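Local coordinates for nucleoporin NUP170 (Chaetomium thermophilum, PDB 5HAX), which is a nucleoporin that probably serves as a scaffold component of the inner ring of the nuclear pore complex, at residues G316-L321 and M403-A408; M310-T315 and G389-V394. One frame throughout, in Å; residues are numbered along the deposited sequence.

Interaction 1 (G316-L321 and M403-A408); sequences GCRLFL and MLFVSA
Where two successive blades of the β-propeller face each other, R318 of strand 318-324 reaches across to S407 and F405 of strand 403-409. The backbones stay far apart, 12.2 Å between the CA atoms of R318 and S407, and the long arginine side chain does most of the spanning. Its chain is bent at chi3 (-82°), which turns the guanidinium group out of line with the extended part before it. S407 OG stands oblique to the guanidinium plane, 3.9 Å from R318 NH2, too far for a direct bond. E427, on the next strand of the second blade, joins the two instead: one carboxylate oxygen makes a salt bridge to R318 NH1 and the other is hydrogen-bonded to S407 OG. The charge of the buried arginine is thus probably offset by E427, and Y38 adds a weak hydrogen bond at NH1. The F405 ring also meets W431, the planes inclined at about 55°, while R318 NH1 lies near the plane of the F405 ring, at its edge, 4.4 Å from F405 CE2.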
loop_
_atom_site.group_PDB
_atom_site.type_symbol
_atom_site.label_atom_id
_atom_site.label_comp_id
_atom_site.label_asym_id
_atom_site.label_seq_id
_atom_site.Cartn_x
_atom_site.Cartn_y
_atom_site.Cartn_z
ATOM N N GLY A 316 -13.830 18.272 5.997
ATOM C CA GLY A 316 -13.525 17.353 4.921
ATOM C C GLY A 316 -12.467 17.817 3.948
ATOM O O GLY A 316 -12.295 17.178 2.903
ATOM N N CYS A 317 -11.756 18.902 4.249
ATOM C CA CYS A 317 -10.690 19.376 3.379
ATOM C C CYS A 317 -9.403 18.626 3.684
ATOM O O CYS A 317 -9.035 18.457 4.851
ATOM C CB CYS A 317 -10.473 20.876 3.562
ATOM S SG CYS A 317 -11.900 21.890 3.124
ATOM N N ARG A 318 -8.725 18.173 2.635
ATOM C CA ARG A 318 -7.420 17.535 2.753
ATOM C C ARG A 318 -6.356 18.589 2.473
ATOM O O ARG A 318 -6.235 19.075 1.343
ATOM C CB ARG A 318 -7.301 16.350 1.797
ATOM C CG ARG A 318 -7.947 15.073 2.315
ATOM C CD ARG A 318 -7.988 13.991 1.244
ATOM N NE ARG A 318 -9.123 14.159 0.341
ATOM C CZ ARG A 318 -9.278 13.497 -0.800
ATOM N NH1 ARG A 318 -10.351 13.711 -1.550
ATOM N NH2 ARG A 318 -8.365 12.618 -1.195
ATOM N N LEU A 319 -5.592 18.944 3.505
ATOM C CA LEU A 319 -4.516 19.921 3.408
ATOM C C LEU A 319 -3.201 19.178 3.203
ATOM O O LEU A 319 -2.812 18.362 4.044
ATOM C CB LEU A 319 -4.445 20.780 4.670
ATOM C CG LEU A 319 -5.767 21.292 5.249
ATOM C CD1 LEU A 319 -5.512 22.058 6.543
ATOM C CD2 LEU A 319 -6.499 22.163 4.245
ATOM N N PHE A 320 -2.518 19.468 2.100
ATOM C CA PHE A 320 -1.243 18.836 1.777
ATOM C C PHE A 320 -0.116 19.831 2.027
ATOM O O PHE A 320 -0.063 20.889 1.390
ATOM C CB PHE A 320 -1.235 18.349 0.329
ATOM C CG PHE A 320 -2.120 17.161 0.099
ATOM C CD1 PHE A 320 -1.610 15.876 0.181
ATOM C CD2 PHE A 320 -3.466 17.329 -0.178
ATOM C CE1 PHE A 320 -2.422 14.778 -0.021
ATOM C CE2 PHE A 320 -4.286 16.235 -0.380
ATOM C CZ PHE A 320 -3.763 14.957 -0.300
ATOM N N LEU A 321 0.778 19.485 2.950
ATOM C CA LEU A 321 1.834 20.380 3.398
ATOM C C LEU A 321 3.192 19.882 2.936
ATOM O O LEU A 321 3.506 18.693 3.051
ATOM C CB LEU A 321 1.844 20.513 4.921
ATOM C CG LEU A 321 0.564 21.085 5.526
ATOM C CD1 LEU A 321 -0.252 19.969 6.148
ATOM C CD2 LEU A 321 0.884 22.168 6.545
ATOM N N MET A 403 -21.131 7.324 7.770
ATOM C CA MET A 403 -21.021 7.132 6.329
ATOM C C MET A 403 -19.548 7.170 5.955
ATOM O O MET A 403 -18.808 8.047 6.416
ATOM C CB MET A 403 -21.792 8.207 5.557
ATOM C CG MET A 403 -23.306 8.168 5.742
ATOM S SD MET A 403 -24.077 6.600 5.270
ATOM C CE MET A 403 -23.563 6.439 3.560
ATOM N N LEU A 404 -19.127 6.221 5.123
ATOM C CA LEU A 404 -17.728 6.072 4.737
ATOM C C LEU A 404 -17.545 6.586 3.315
ATOM O O LEU A 404 -18.080 6.004 2.366
ATOM C CB LEU A 404 -17.301 4.609 4.840
ATOM C CG LEU A 404 -16.034 4.338 5.643
ATOM C CD1 LEU A 404 -16.267 4.651 7.111
ATOM C CD2 LEU A 404 -15.593 2.895 5.453
ATOM N N PHE A 405 -16.794 7.676 3.167
ATOM C CA PHE A 405 -16.347 8.123 1.856
ATOM C C PHE A 405 -14.976 7.525 1.578
ATOM O O PHE A 405 -14.066 7.641 2.404
ATOM C CB PHE A 405 -16.279 9.648 1.772
ATOM C CG PHE A 405 -15.693 10.148 0.480
ATOM C CD1 PHE A 405 -16.410 10.052 -0.701
ATOM C CD2 PHE A 405 -14.422 10.697 0.443
ATOM C CE1 PHE A 405 -15.872 10.498 -1.895
ATOM C CE2 PHE A 405 -13.880 11.149 -0.748
ATOM C CZ PHE A 405 -14.606 11.050 -1.916
ATOM N N VAL A 406 -14.836 6.883 0.422
ATOM C CA VAL A 406 -13.595 6.222 0.037
ATOM C C VAL A 406 -13.260 6.631 -1.389
ATOM O O VAL A 406 -14.114 6.551 -2.279
ATOM C CB VAL A 406 -13.693 4.689 0.155
ATOM C CG1 VAL A 406 -12.303 4.081 0.146
ATOM C CG2 VAL A 406 -14.439 4.293 1.420
ATOM N N SER A 407 -12.020 7.068 -1.605
ATOM C CA SER A 407 -11.588 7.537 -2.912
ATOM C C SER A 407 -10.165 7.070 -3.181
ATOM O O SER A 407 -9.405 6.741 -2.267
ATOM C CB SER A 407 -11.666 9.068 -3.022
ATOM O OG SER A 407 -10.811 9.691 -2.080
ATOM N N ALA A 408 -9.818 7.048 -4.459
ATOM C CA ALA A 408 -8.491 6.676 -4.917
ATOM C C ALA A 408 -8.090 7.630 -6.026
ATOM O O ALA A 408 -8.950 8.262 -6.649
ATOM C CB ALA A 408 -8.452 5.231 -5.430
#

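Interaction 2 (M310-T315 and G389-V394); sequences MALTDT and GYFFDV
L312 meets F391 with the two side chains crossing at about a right angle, L312 CD1 3.8 Å from F391 CZ. The other methyl of the leucine turns to the acid two residues further along: L312 CD2 is 3.8 Å from D393 OD1. With chi1 at -179°, L312 extends its CG away from the backbone N, and the fork of the side chain then divides between ring and carboxylate. M310 comes to the same phenylalanine from further up its strand. Its CE stands 4.3 Å from F391 CE1, and its SD makes an oblique Met-aromatic contact, 5.4 Å from the F391 ring centroid and 38° off the normal. These side chains pack between adjacent propeller blades, whose strands 310-313 and 390-394 run nearly parallel, 24° apart, with axes 10.3 Å from each other at closest approach. On the far side of its strand, F392 meets F474, so strand 390-395 packs toward both of its faces. D393 is held through OD2, hydrogen-bonded to the hydroxyl of S380 in the neighbouring strand. A classic β bulge, G389 and Y390 opposite F386, opens the phenylalanine strand. Beyond L312 the chain turns, and there T313 OG1 donates to T315 OG1 (2.8 Å) and is also hydrogen-bonded to the backbone N of C317.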
loop_
_atom_site.group_PDB
_atom_site.type_symbol
_atom_site.label_atom_id
_atom_site.label_comp_id
_atom_site.label_asym_id
_atom_site.label_seq_id
_atom_site.Cartn_x
_atom_site.Cartn_y
_atom_site.Cartn_z
ATOM N N MET A 310 -0.359 15.005 4.981
ATOM C CA MET A 310 -1.750 15.357 4.738
ATOM C C MET A 310 -2.434 15.632 6.069
ATOM O O MET A 310 -2.227 14.904 7.046
ATOM C CB MET A 310 -2.500 14.244 4.000
ATOM C CG MET A 310 -3.866 14.680 3.479
ATOM S SD MET A 310 -4.945 13.312 3.011
ATOM C CE MET A 310 -5.419 12.689 4.623
ATOM N N ALA A 311 -3.250 16.681 6.103
ATOM C CA ALA A 311 -4.027 17.044 7.280
ATOM C C ALA A 311 -5.489 17.149 6.878
ATOM O O ALA A 311 -5.813 17.785 5.870
ATOM C CB ALA A 311 -3.538 18.362 7.887
ATOM N N LEU A 312 -6.362 16.515 7.654
ATOM C CA LEU A 312 -7.791 16.476 7.374
ATOM C C LEU A 312 -8.525 17.388 8.349
ATOM O O LEU A 312 -8.354 17.266 9.565
ATOM C CB LEU A 312 -8.330 15.048 7.484
ATOM C CG LEU A 312 -9.824 14.889 7.183
ATOM C CD1 LEU A 312 -10.111 15.188 5.718
ATOM C CD2 LEU A 312 -10.298 13.496 7.549
ATOM N N THR A 313 -9.338 18.293 7.811
ATOM C CA THR A 313 -10.179 19.161 8.619
ATOM C C THR A 313 -11.510 18.476 8.915
ATOM O O THR A 313 -11.905 17.516 8.250
ATOM C CB THR A 313 -10.444 20.489 7.909
ATOM O OG1 THR A 313 -11.271 20.267 6.761
ATOM C CG2 THR A 313 -9.145 21.155 7.482
ATOM N N ASP A 314 -12.212 18.994 9.926
ATOM C CA ASP A 314 -13.534 18.457 10.237
ATOM C C ASP A 314 -14.570 18.817 9.182
ATOM O O ASP A 314 -15.668 18.254 9.206
ATOM C CB ASP A 314 -14.001 18.933 11.620
ATOM C CG ASP A 314 -13.998 20.447 11.765
ATOM O OD1 ASP A 314 -13.955 20.923 12.917
ATOM O OD2 ASP A 314 -14.044 21.162 10.744
ATOM N N THR A 315 -14.248 19.721 8.258
ATOM C CA THR A 315 -15.112 20.030 7.125
ATOM C C THR A 315 -14.818 19.158 5.910
ATOM O O THR A 315 -15.494 19.300 4.886
ATOM C CB THR A 315 -14.971 21.506 6.738
ATOM O OG1 THR A 315 -13.588 21.817 6.529
ATOM C CG2 THR A 315 -15.532 22.403 7.835
ATOM N N GLY A 389 -2.540 6.915 -2.156
ATOM C CA GLY A 389 -3.501 7.983 -1.946
ATOM C C GLY A 389 -4.901 7.524 -1.587
ATOM O O GLY A 389 -5.836 8.331 -1.599
ATOM N N TYR A 390 -5.065 6.241 -1.273
ATOM C CA TYR A 390 -6.360 5.730 -0.835
ATOM C C TYR A 390 -6.820 6.488 0.406
ATOM O O TYR A 390 -6.114 6.519 1.416
ATOM C CB TYR A 390 -6.261 4.234 -0.534
ATOM C CG TYR A 390 -5.677 3.384 -1.644
ATOM C CD1 TYR A 390 -5.923 3.671 -2.984
ATOM C CD2 TYR A 390 -4.878 2.285 -1.347
ATOM C CE1 TYR A 390 -5.387 2.884 -3.992
ATOM C CE2 TYR A 390 -4.342 1.495 -2.344
ATOM C CZ TYR A 390 -4.599 1.796 -3.663
ATOM O OH TYR A 390 -4.055 1.004 -4.652
ATOM N N PHE A 391 -8.009 7.086 0.334
ATOM C CA PHE A 391 -8.507 7.996 1.362
ATOM C C PHE A 391 -9.809 7.455 1.938
ATOM O O PHE A 391 -10.760 7.201 1.192
ATOM C CB PHE A 391 -8.711 9.398 0.776
ATOM C CG PHE A 391 -9.361 10.375 1.719
ATOM C CD1 PHE A 391 -8.844 10.592 2.984
ATOM C CD2 PHE A 391 -10.472 11.102 1.322
ATOM C CE1 PHE A 391 -9.436 11.500 3.845
ATOM C CE2 PHE A 391 -11.065 12.010 2.176
ATOM C CZ PHE A 391 -10.544 12.211 3.437
ATOM N N PHE A 392 -9.847 7.286 3.259
ATOM C CA PHE A 392 -11.044 6.880 3.992
ATOM C C PHE A 392 -11.444 8.004 4.936
ATOM O O PHE A 392 -10.625 8.445 5.749
ATOM C CB PHE A 392 -10.798 5.599 4.802
ATOM C CG PHE A 392 -10.621 4.363 3.964
ATOM C CD1 PHE A 392 -11.625 3.415 3.890
ATOM C CD2 PHE A 392 -9.446 4.139 3.267
ATOM C CE1 PHE A 392 -11.465 2.270 3.130
ATOM C CE2 PHE A 392 -9.282 2.996 2.503
ATOM C CZ PHE A 392 -10.292 2.063 2.436
ATOM N N ASP A 393 -12.697 8.455 4.843
ATOM C CA ASP A 393 -13.214 9.520 5.702
ATOM C C ASP A 393 -14.504 9.060 6.362
ATOM O O ASP A 393 -15.456 8.674 5.676
ATOM C CB ASP A 393 -13.463 10.806 4.910
ATOM C CG ASP A 393 -13.780 11.991 5.809
ATOM O OD1 ASP A 393 -13.645 11.860 7.043
ATOM O OD2 ASP A 393 -14.152 13.058 5.284
ATOM N N VAL A 394 -14.535 9.116 7.692
ATOM C CA VAL A 394 -15.713 8.756 8.474
ATOM C C VAL A 394 -16.518 10.037 8.667
ATOM O O VAL A 394 -16.149 10.900 9.465
ATOM C CB VAL A 394 -15.329 8.125 9.815
ATOM C CG1 VAL A 394 -16.575 7.720 10.594
ATOM C CG2 VAL A 394 -14.412 6.928 9.598
#

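Overall arrangement
Interactions 1 and 2 are two parts of one buried interface between the same pair of propeller blades, their centres about 3 Å apart. In each blade the strands they use are neighbours, joined by probable backbone hydrogen bonds such as L319 N to A311 O and F405 O to D393 N. Interaction 2 is the larger and mainly apolar, whereas interaction 1 turns on an arginine that forms a salt bridge with E427, outside the two segments. The two meet at that arginine: R318 CZ packs 3.4 Å from F391 CD2, and R318 CG lies 3.5 Å from M310 SD, so the aliphatic part of the arginine lies by the sulfur and its guanidinium carbon by the ring.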